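Local coordinates for histidine triad protein (Plasmodium falciparum 3D7, PDB 5CS2), which probably hydrolyses diadenosine triphosphate to AMP and ADP as a histidine triad enzyme of the Fhit type and is bound here by the anti-plasmodial cyclomarin A, at residues C82-N94 with E187-F199. Sequence-based numbering, arbitrary orientation.
Sequences CNFMCYIMGNLFN and EANLIKSYINEKF
Knobs-into-holes packing joins helical segments 82-93 and 187-199, whose axes make an angle of 106°, with I88 and I191 each supplying a knob. I88 enters between I191, Y194, I195 and F199, and its CD1 comes 3.7 Å from F199 CE2 while also meeting the Y194 ring at its edge. In return I191 fills the hole formed by M85, I88, M89 and L92. Its branches divide the work: CD1 lies 3.8 Å from M89 SD, and CG2 faces M85 CE, the methyl of a methionine that curls through two successive bends. In this HIT-domain protein, helix 72-93 packs M85, C86 and M89 against the antiparallel sheet, through strands 97-104 and 116-122, while helix 181-199 crosses the C-terminal half of helix 72-93. At one end of the contact F84 turns its edge to the face of F199 in a T-shaped stack, centroids 5.3 Å apart and planes at 67°; L9 of helix 4-11 touches both rings. L92 sets CG over one face of the Y194 ring, and its CD2 comes 3.8 Å from Y194 CG. The tyrosine ring, swung opposite its backbone N at chi1 -172°, extends toward N91, whose ND2 gives Y194 OH a weak, bent hydrogen bond of 3.0 Å.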
loop_
_atom_site.group_PDB
_atom_site.type_symbol
_atom_site.label_atom_id
_atom_site.label_comp_id
_atom_site.label_asym_id
_atom_site.label_seq_id
_atom_site.Cartn_x
_atom_site.Cartn_y
_atom_site.Cartn_z
ATOM N N CYS A 82 -0.963 8.265 0.695
ATOM C CA CYS A 82 -0.166 7.636 -0.340
ATOM C C CYS A 82 -0.714 7.947 -1.730
ATOM O O CYS A 82 0.056 8.348 -2.610
ATOM C CB CYS A 82 -0.066 6.130 -0.126
ATOM S SG CYS A 82 0.960 5.312 -1.364
ATOM N N ASN A 83 -2.008 7.714 -1.927
ATOM C CA ASN A 83 -2.653 7.963 -3.232
ATOM C C ASN A 83 -2.507 9.457 -3.610
ATOM O O ASN A 83 -2.081 9.758 -4.729
ATOM C CB ASN A 83 -4.119 7.541 -3.174
ATOM C CG ASN A 83 -4.724 7.454 -4.541
ATOM O OD1 ASN A 83 -5.294 8.422 -5.044
ATOM N ND2 ASN A 83 -4.673 6.286 -5.134
ATOM N N PHE A 84 -2.782 10.358 -2.648
ATOM C CA PHE A 84 -2.647 11.812 -2.818
ATOM C C PHE A 84 -1.208 12.156 -3.210
ATOM O O PHE A 84 -0.997 12.955 -4.128
ATOM C CB PHE A 84 -3.049 12.544 -1.535
ATOM C CG PHE A 84 -2.837 14.048 -1.593
ATOM C CD1 PHE A 84 -3.708 14.863 -2.319
ATOM C CD2 PHE A 84 -1.723 14.634 -0.994
ATOM C CE1 PHE A 84 -3.511 16.247 -2.382
ATOM C CE2 PHE A 84 -1.498 16.019 -1.100
ATOM C CZ PHE A 84 -2.410 16.815 -1.769
ATOM N N MET A 85 -0.186 11.570 -2.500
ATOM C CA MET A 85 1.209 11.875 -2.803
ATOM C C MET A 85 1.676 11.338 -4.145
ATOM O O MET A 85 2.483 11.989 -4.789
ATOM C CB MET A 85 2.145 11.431 -1.665
ATOM C CG MET A 85 2.010 12.285 -0.415
ATOM S SD MET A 85 2.142 14.111 -0.698
ATOM C CE MET A 85 3.557 14.217 -1.580
ATOM N N CYS A 86 1.108 10.203 -4.635
ATOM C CA CYS A 86 1.443 9.739 -5.977
ATOM C C CYS A 86 0.932 10.745 -6.997
ATOM O O CYS A 86 1.622 11.009 -7.975
ATOM C CB CYS A 86 0.888 8.351 -6.246
ATOM S SG CYS A 86 1.758 7.071 -5.344
ATOM N N TYR A 87 -0.228 11.345 -6.732
ATOM C CA TYR A 87 -0.768 12.402 -7.609
ATOM C C TYR A 87 0.176 13.620 -7.630
ATOM O O TYR A 87 0.613 14.038 -8.700
ATOM C CB TYR A 87 -2.170 12.803 -7.162
ATOM C CG TYR A 87 -2.790 13.919 -7.983
ATOM C CD1 TYR A 87 -3.288 13.677 -9.267
ATOM C CD2 TYR A 87 -2.853 15.219 -7.493
ATOM C CE1 TYR A 87 -3.888 14.694 -10.013
ATOM C CE2 TYR A 87 -3.414 16.251 -8.248
ATOM C CZ TYR A 87 -3.947 15.978 -9.497
ATOM O OH TYR A 87 -4.532 16.983 -10.226
ATOM N N ILE A 88 0.563 14.126 -6.441
ATOM C CA ILE A 88 1.478 15.278 -6.334
ATOM C C ILE A 88 2.816 15.006 -6.990
ATOM O O ILE A 88 3.267 15.810 -7.807
ATOM C CB ILE A 88 1.650 15.668 -4.824
ATOM C CG1 ILE A 88 0.314 16.146 -4.186
ATOM C CG2 ILE A 88 2.785 16.703 -4.649
ATOM C CD1 ILE A 88 -0.430 17.394 -4.891
ATOM N N MET A 89 3.480 13.883 -6.620
ATOM C CA MET A 89 4.785 13.524 -7.159
ATOM C C MET A 89 4.729 13.317 -8.667
ATOM O O MET A 89 5.706 13.618 -9.361
ATOM C CB MET A 89 5.409 12.317 -6.444
ATOM C CG MET A 89 5.569 12.494 -4.928
ATOM S SD MET A 89 6.557 13.944 -4.435
ATOM C CE MET A 89 8.135 13.371 -4.769
ATOM N N GLY A 90 3.592 12.805 -9.143
ATOM C CA GLY A 90 3.348 12.587 -10.561
ATOM C C GLY A 90 3.426 13.898 -11.308
ATOM O O GLY A 90 4.150 13.997 -12.298
ATOM N N ASN A 91 2.743 14.917 -10.771
ATOM C CA ASN A 91 2.744 16.275 -11.318
ATOM C C ASN A 91 4.117 16.957 -11.213
ATOM O O ASN A 91 4.523 17.620 -12.167
ATOM C CB ASN A 91 1.665 17.107 -10.672
ATOM C CG ASN A 91 0.254 16.654 -10.974
ATOM O OD1 ASN A 91 0.002 15.823 -11.847
ATOM N ND2 ASN A 91 -0.713 17.204 -10.254
ATOM N N LEU A 92 4.855 16.759 -10.090
ATOM C CA LEU A 92 6.176 17.375 -9.875
ATOM C C LEU A 92 7.346 16.742 -10.628
ATOM O O LEU A 92 8.225 17.470 -11.102
ATOM C CB LEU A 92 6.523 17.430 -8.364
ATOM C CG LEU A 92 5.743 18.399 -7.501
ATOM C CD1 LEU A 92 6.085 18.178 -6.039
ATOM C CD2 LEU A 92 6.054 19.872 -7.883
ATOM N N PHE A 93 7.403 15.402 -10.693
ATOM C CA PHE A 93 8.491 14.665 -11.325
ATOM C C PHE A 93 8.178 14.251 -12.768
ATOM O O PHE A 93 9.006 13.611 -13.406
ATOM C CB PHE A 93 8.910 13.463 -10.438
ATOM C CG PHE A 93 9.758 13.942 -9.279
ATOM C CD1 PHE A 93 9.169 14.520 -8.155
ATOM C CD2 PHE A 93 11.146 13.916 -9.356
ATOM C CE1 PHE A 93 9.959 15.054 -7.128
ATOM C CE2 PHE A 93 11.932 14.444 -8.323
ATOM C CZ PHE A 93 11.329 15.004 -7.215
ATOM N N ASN A 94 7.029 14.682 -13.294
ATOM C CA ASN A 94 6.528 14.415 -14.652
ATOM C C ASN A 94 6.542 12.909 -14.972
ATOM O O ASN A 94 7.290 12.420 -15.835
ATOM C CB ASN A 94 7.252 15.283 -15.699
ATOM C CG ASN A 94 7.109 16.759 -15.409
ATOM O OD1 ASN A 94 6.007 17.273 -15.165
ATOM N ND2 ASN A 94 8.230 17.455 -15.337
ATOM N N GLU A 187 13.946 20.117 -1.466
ATOM C CA GLU A 187 12.986 19.150 -2.007
ATOM C C GLU A 187 11.674 19.192 -1.243
ATOM O O GLU A 187 10.614 19.235 -1.875
ATOM C CB GLU A 187 13.552 17.725 -2.052
ATOM C CG GLU A 187 12.640 16.812 -2.864
ATOM C CD GLU A 187 13.138 15.423 -3.208
ATOM O OE1 GLU A 187 14.277 15.312 -3.717
ATOM O OE2 GLU A 187 12.340 14.464 -3.084
ATOM N N ALA A 188 11.718 19.199 0.103
ATOM C CA ALA A 188 10.477 19.261 0.869
ATOM C C ALA A 188 9.730 20.559 0.581
ATOM O O ALA A 188 8.519 20.554 0.565
ATOM C CB ALA A 188 10.745 19.140 2.358
ATOM N N ASN A 189 10.462 21.674 0.390
ATOM C CA ASN A 189 9.841 22.973 0.133
ATOM C C ASN A 189 9.106 22.994 -1.199
ATOM O O ASN A 189 7.997 23.502 -1.265
ATOM C CB ASN A 189 10.874 24.101 0.245
ATOM C CG ASN A 189 10.248 25.459 0.406
ATOM O OD1 ASN A 189 10.240 26.274 -0.519
ATOM N ND2 ASN A 189 9.676 25.720 1.570
ATOM N N LEU A 190 9.693 22.388 -2.221
ATOM C CA LEU A 190 9.088 22.283 -3.548
ATOM C C LEU A 190 7.753 21.510 -3.452
ATOM O O LEU A 190 6.732 21.949 -4.001
ATOM C CB LEU A 190 10.064 21.580 -4.497
ATOM C CG LEU A 190 9.545 21.273 -5.904
ATOM C CD1 LEU A 190 9.796 22.454 -6.861
ATOM C CD2 LEU A 190 10.195 19.998 -6.455
ATOM N N ILE A 191 7.747 20.401 -2.677
ATOM C CA ILE A 191 6.533 19.595 -2.510
ATOM C C ILE A 191 5.479 20.321 -1.752
ATOM O O ILE A 191 4.359 20.423 -2.225
ATOM C CB ILE A 191 6.857 18.214 -1.892
ATOM C CG1 ILE A 191 7.841 17.444 -2.797
ATOM C CG2 ILE A 191 5.564 17.447 -1.623
ATOM C CD1 ILE A 191 8.480 16.223 -2.158
ATOM N N LYS A 192 5.838 20.893 -0.582
ATOM C CA LYS A 192 4.937 21.656 0.263
ATOM C C LYS A 192 4.346 22.844 -0.516
ATOM O O LYS A 192 3.146 23.084 -0.426
ATOM C CB LYS A 192 5.755 22.236 1.436
ATOM C CG LYS A 192 5.316 21.874 2.814
ATOM C CD LYS A 192 6.129 22.652 3.868
ATOM C CE LYS A 192 7.613 22.814 3.527
ATOM N NZ LYS A 192 8.350 23.625 4.551
ATOM N N SER A 193 5.187 23.570 -1.283
ATOM C CA SER A 193 4.762 24.746 -2.063
ATOM C C SER A 193 3.710 24.388 -3.094
ATOM O O SER A 193 2.710 25.100 -3.214
ATOM C CB SER A 193 5.944 25.423 -2.742
ATOM O OG SER A 193 6.841 25.915 -1.762
ATOM N N TYR A 194 3.904 23.243 -3.770
ATOM C CA TYR A 194 2.968 22.734 -4.765
ATOM C C TYR A 194 1.644 22.342 -4.142
ATOM O O TYR A 194 0.609 22.724 -4.660
ATOM C CB TYR A 194 3.590 21.606 -5.572
ATOM C CG TYR A 194 2.726 21.176 -6.733
ATOM C CD1 TYR A 194 2.733 21.885 -7.932
ATOM C CD2 TYR A 194 1.864 20.085 -6.619
ATOM C CE1 TYR A 194 1.895 21.525 -8.991
ATOM C CE2 TYR A 194 1.034 19.704 -7.676
ATOM C CZ TYR A 194 1.048 20.432 -8.856
ATOM O OH TYR A 194 0.235 20.046 -9.888
ATOM N N ILE A 195 1.656 21.598 -2.998
ATOM C CA ILE A 195 0.434 21.239 -2.314
ATOM C C ILE A 195 -0.348 22.513 -1.973
ATOM O O ILE A 195 -1.532 22.604 -2.278
ATOM C CB ILE A 195 0.719 20.325 -1.069
ATOM C CG1 ILE A 195 1.363 19.000 -1.509
ATOM C CG2 ILE A 195 -0.546 20.098 -0.259
ATOM C CD1 ILE A 195 2.036 18.110 -0.333
ATOM N N ASN A 196 0.335 23.510 -1.370
ATOM C CA ASN A 196 -0.276 24.780 -0.974
ATOM C C ASN A 196 -0.917 25.526 -2.149
ATOM O O ASN A 196 -2.058 25.989 -2.042
ATOM C CB ASN A 196 0.769 25.647 -0.285
ATOM C CG ASN A 196 1.132 25.148 1.092
ATOM O OD1 ASN A 196 0.412 24.346 1.692
ATOM N ND2 ASN A 196 2.229 25.651 1.636
ATOM N N GLU A 197 -0.213 25.596 -3.251
ATOM C CA GLU A 197 -0.666 26.301 -4.460
ATOM C C GLU A 197 -1.962 25.695 -5.038
ATOM O O GLU A 197 -2.900 26.431 -5.363
ATOM C CB GLU A 197 0.469 26.300 -5.500
ATOM C CG GLU A 197 0.143 27.028 -6.795
ATOM C CD GLU A 197 1.288 27.140 -7.785
ATOM O OE1 GLU A 197 1.519 26.173 -8.546
ATOM O OE2 GLU A 197 1.932 28.213 -7.824
ATOM N N LYS A 198 -2.031 24.353 -5.101
ATOM C CA LYS A 198 -3.170 23.652 -5.688
ATOM C C LYS A 198 -4.307 23.364 -4.750
ATOM O O LYS A 198 -5.434 23.157 -5.217
ATOM C CB LYS A 198 -2.679 22.339 -6.338
ATOM C CG LYS A 198 -1.639 22.517 -7.439
ATOM C CD LYS A 198 -2.199 23.291 -8.637
ATOM C CE LYS A 198 -1.172 23.458 -9.731
ATOM N NZ LYS A 198 -1.675 24.354 -10.802
ATOM N N PHE A 199 -4.054 23.333 -3.431
ATOM C CA PHE A 199 -5.074 22.897 -2.498
ATOM C C PHE A 199 -5.423 23.830 -1.353
ATOM O O PHE A 199 -6.218 23.443 -0.489
ATOM C CB PHE A 199 -4.678 21.507 -1.953
ATOM C CG PHE A 199 -4.755 20.481 -3.049
ATOM C CD1 PHE A 199 -5.992 20.046 -3.532
ATOM C CD2 PHE A 199 -3.608 20.054 -3.701
ATOM C CE1 PHE A 199 -6.062 19.140 -4.597
ATOM C CE2 PHE A 199 -3.683 19.173 -4.786
ATOM C CZ PHE A 199 -4.904 18.730 -5.231
#